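Transcriptional regulator, LRP/AsnC family (Neisseria meningitidis, PDB 2P6S) probably regulates transcription by binding specific DNA sequences, and binds methionine and calcium ions. Local coordinates at residues G[73-78]-G[138-143]. Residues are numbered along the deposited sequence; the frame is centred on the assembly and turned at random.
Sequences FIRVSI and DAQSSF. With MET (methionine), chain I.
Arg75 and Gln140 face each other across two antiparallel strands, on the side of the sheet that also carries Phe73, Ser77, Asp138 and Ser142. The two side chains run obliquely past one another, with the guanidinium and amide planes 41° apart, and it is the aliphatic part of the arginine that touches: CD of Arg75 lies 3.5 Å from OE1 of Gln140. A bend at chi3 (58°) then turns the guanidinium, which approaches Arg75 of the second subunit. Beyond this pair, Ser77 OG is hydrogen-bonded to OD2 of Asp109 in the same chain. On the other face, Ser141 OG lies against the Ile74 branches, 3.3 Å from CG2 of Ile74, and CB of Ala139 meets the same methyl at 4.1 Å; Phe122 of helix 119-130 covers Ile74 and Ser141. Strand 70-78 is an inner strand of the four-stranded antiparallel sheet of the Lrp/AsnC ligand-binding domain, an alpha/beta sandwich, and 136-150 is an outermost strand within the chain. Arg75 N donates almost straight to Gln140 O (2.9 Å, 177°), although it sits above that carbonyl plane. Ser141 also binds a methionine on the side of 138-143 turned away from 73-78: O of the methionine accepts from Ser141 N at 2.9 Å, while Ser141 OG is hydrogen-bonded to OXT of the methionine at 3.2 Å. Gly106 N, Leu104 O and Asp109 of the third subunit also hold the ligand, which therefore bridges two subunits.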
ATOM      1  N   PHE G  73       9.105  16.920  -1.976  1.00 61.15           N
ATOM      2  CA  PHE G  73       9.883  15.701  -1.785  1.00 62.11           C
ATOM      3  C   PHE G  73       9.289  14.642  -2.692  1.00 64.21           C
ATOM      4  O   PHE G  73       8.169  14.191  -2.453  1.00 66.28           O
ATOM      5  CB  PHE G  73       9.801  15.213  -0.344  1.00 64.38           C
ATOM      6  CG  PHE G  73      10.703  15.949   0.605  1.00 70.20           C
ATOM      7  CD1 PHE G  73      12.034  15.579   0.745  1.00 68.14           C
ATOM      8  CD2 PHE G  73      10.212  16.995   1.380  1.00 73.49           C
ATOM      9  CE1 PHE G  73      12.862  16.246   1.631  1.00 71.13           C
ATOM     10  CE2 PHE G  73      11.038  17.672   2.270  1.00 73.03           C
ATOM     11  CZ  PHE G  73      12.363  17.299   2.395  1.00 69.82           C
ATOM     12  N   ILE G  74      10.038  14.247  -3.723  1.00 65.27           N
ATOM     13  CA  ILE G  74       9.548  13.319  -4.747  1.00 62.92           C
ATOM     14  C   ILE G  74      10.183  11.937  -4.584  1.00 69.35           C
ATOM     15  O   ILE G  74      11.409  11.834  -4.466  1.00 73.44           O
ATOM     16  CB  ILE G  74       9.859  13.838  -6.159  1.00 57.17           C
ATOM     17  CG1 ILE G  74       9.454  15.306  -6.292  1.00 58.32           C
ATOM     18  CG2 ILE G  74       9.127  13.020  -7.192  1.00 49.92           C
ATOM     19  CD1 ILE G  74       9.561  15.837  -7.693  1.00 47.85           C
ATOM     20  N   ARG G  75       9.347  10.889  -4.581  1.00 71.52           N
ATOM     21  CA  ARG G  75       9.812   9.490  -4.476  1.00 71.01           C
ATOM     22  C   ARG G  75       9.764   8.848  -5.860  1.00 64.82           C
ATOM     23  O   ARG G  75       8.694   8.712  -6.441  1.00 59.21           O
ATOM     24  CB  ARG G  75       8.956   8.641  -3.509  1.00 73.93           C
ATOM     25  CG  ARG G  75       7.929   9.382  -2.653  1.00 77.38           C
ATOM     26  CD  ARG G  75       7.269   8.471  -1.585  1.00 77.34           C
ATOM     27  NE  ARG G  75       8.244   7.868  -0.677  1.00 81.38           N
ATOM     28  CZ  ARG G  75       9.016   8.556   0.163  1.00 85.98           C
ATOM     29  NH1 ARG G  75       8.931   9.882   0.212  1.00 85.33           N
ATOM     30  NH2 ARG G  75       9.881   7.924   0.953  1.00 82.52           N
ATOM     31  N   VAL G  76      10.920   8.444  -6.375  1.00 67.14           N
ATOM     32  CA  VAL G  76      11.034   7.974  -7.759  1.00 69.87           C
ATOM     33  C   VAL G  76      11.536   6.534  -7.837  1.00 70.82           C
ATOM     34  O   VAL G  76      12.327   6.104  -7.000  1.00 77.50           O
ATOM     35  CB  VAL G  76      12.000   8.879  -8.547  1.00 67.66           C
ATOM     36  CG1 VAL G  76      12.016   8.507 -10.038  1.00 68.30           C
ATOM     37  CG2 VAL G  76      11.616  10.331  -8.351  1.00 61.35           C
ATOM     38  N   SER G  77      11.071   5.797  -8.842  1.00 70.60           N
ATOM     39  CA  SER G  77      11.543   4.438  -9.099  1.00 72.41           C
ATOM     40  C   SER G  77      12.082   4.342 -10.516  1.00 70.75           C
ATOM     41  O   SER G  77      11.439   4.804 -11.452  1.00 67.12           O
ATOM     42  CB  SER G  77      10.413   3.429  -8.914  1.00 75.09           C
ATOM     43  OG  SER G  77      10.842   2.124  -9.264  1.00 80.50           O
ATOM     44  N   ILE G  78      13.249   3.716 -10.660  1.00 75.03           N
ATOM     45  CA  ILE G  78      13.998   3.695 -11.920  1.00 76.45           C
ATOM     46  C   ILE G  78      13.832   2.380 -12.692  1.00 80.00           C
ATOM     47  O   ILE G  78      14.027   1.297 -12.145  1.00 79.80           O
ATOM     48  CB  ILE G  78      15.506   3.930 -11.659  1.00 76.33           C
ATOM     49  CG1 ILE G  78      15.753   5.355 -11.170  1.00 79.43           C
ATOM     50  CG2 ILE G  78      16.313   3.691 -12.910  1.00 83.42           C
ATOM     51  CD1 ILE G  78      15.404   6.414 -12.195  1.00 87.28           C
ATOM     52  N   ASP G 138       8.281   5.694 -12.454  1.00 75.61           N
ATOM     53  CA  ASP G 138       7.139   6.268 -11.714  1.00 73.87           C
ATOM     54  C   ASP G 138       7.593   7.242 -10.628  1.00 68.19           C
ATOM     55  O   ASP G 138       8.596   6.996  -9.958  1.00 68.54           O
ATOM     56  CB  ASP G 138       6.284   5.155 -11.080  1.00 73.77           C
ATOM     57  CG  ASP G 138       4.874   5.628 -10.700  1.00 84.66           C
ATOM     58  OD1 ASP G 138       4.453   6.735 -11.113  1.00 89.73           O
ATOM     59  OD2 ASP G 138       4.173   4.878  -9.987  1.00 91.99           O
ATOM     60  N   ALA G 139       6.845   8.336 -10.460  1.00 61.16           N
ATOM     61  CA  ALA G 139       7.146   9.354  -9.443  1.00 56.21           C
ATOM     62  C   ALA G 139       5.946   9.557  -8.539  1.00 52.52           C
ATOM     63  O   ALA G 139       4.819   9.397  -8.977  1.00 49.13           O
ATOM     64  CB  ALA G 139       7.538  10.673 -10.092  1.00 52.29           C
ATOM     65  N   GLN G 140       6.213   9.895  -7.275  1.00 56.85           N
ATOM     66  CA  GLN G 140       5.185  10.210  -6.276  1.00 58.79           C
ATOM     67  C   GLN G 140       5.596  11.464  -5.531  1.00 57.77           C
ATOM     68  O   GLN G 140       6.500  11.420  -4.703  1.00 62.60           O
ATOM     69  CB  GLN G 140       5.056   9.092  -5.251  1.00 59.28           C
ATOM     70  CG  GLN G 140       4.500   7.796  -5.777  1.00 69.78           C
ATOM     71  CD  GLN G 140       4.303   6.779  -4.675  1.00 68.43           C
ATOM     72  OE1 GLN G 140       4.810   6.945  -3.566  1.00 79.26           O
ATOM     73  NE2 GLN G 140       3.562   5.717  -4.973  1.00 82.06           N
ATOM     74  N   SER G 141       4.924  12.574  -5.784  1.00 55.98           N
ATOM     75  CA  SER G 141       5.331  13.831  -5.172  1.00 58.20           C
ATOM     76  C   SER G 141       4.497  14.271  -3.970  1.00 60.12           C
ATOM     77  O   SER G 141       3.268  14.355  -4.037  1.00 62.33           O
ATOM     78  CB  SER G 141       5.320  14.915  -6.223  1.00 58.82           C
ATOM     79  OG  SER G 141       6.227  14.571  -7.245  1.00 64.48           O
ATOM     80  N   SER G 142       5.188  14.555  -2.870  1.00 63.09           N
ATOM     81  CA  SER G 142       4.583  15.160  -1.691  1.00 59.47           C
ATOM     82  C   SER G 142       5.188  16.534  -1.506  1.00 55.00           C
ATOM     83  O   SER G 142       6.296  16.779  -1.953  1.00 64.40           O
ATOM     84  CB  SER G 142       4.864  14.307  -0.466  1.00 60.89           C
ATOM     85  OG  SER G 142       3.806  14.428   0.463  1.00 73.09           O
ATOM     86  N   PHE G 143       4.472  17.435  -0.850  1.00 56.24           N
ATOM     87  CA  PHE G 143       4.970  18.797  -0.669  1.00 59.66           C
ATOM     88  C   PHE G 143       4.923  19.230   0.790  1.00 60.14           C
ATOM     89  O   PHE G 143       4.057  18.788   1.545  1.00 62.41           O
ATOM     90  CB  PHE G 143       4.167  19.758  -1.535  1.00 63.19           C
ATOM     91  CG  PHE G 143       3.999  19.289  -2.949  1.00 68.96           C
ATOM     92  CD1 PHE G 143       4.879  19.690  -3.943  1.00 74.59           C
ATOM     93  CD2 PHE G 143       2.968  18.430  -3.284  1.00 69.99           C
ATOM     94  CE1 PHE G 143       4.716  19.253  -5.247  1.00 61.86           C
ATOM     95  CE2 PHE G 143       2.811  17.992  -4.581  1.00 65.40           C
ATOM     96  CZ  PHE G 143       3.681  18.405  -5.556  1.00 59.48           C
TER
HETATM   97  N   MET I1160       1.550  10.727  -9.837  1.00 42.75           N
HETATM   98  CA  MET I1160       2.776  11.464 -10.272  1.00 48.56           C
HETATM   99  C   MET I1160       3.438  12.211  -9.110  1.00 49.91           C
HETATM  100  O   MET I1160       3.098  12.021  -7.943  1.00 51.80           O
HETATM  101  CB  MET I1160       2.446  12.464 -11.389  1.00 48.68           C
HETATM  102  CG  MET I1160       1.716  11.869 -12.576  1.00 47.81           C
HETATM  103  SD  MET I1160       1.673  13.008 -13.968  1.00 43.36           S
HETATM  104  CE  MET I1160       0.462  12.226 -15.019  1.00 46.89           C
HETATM  105  OXT MET I1160       4.335  13.033  -9.308  1.00 47.59           O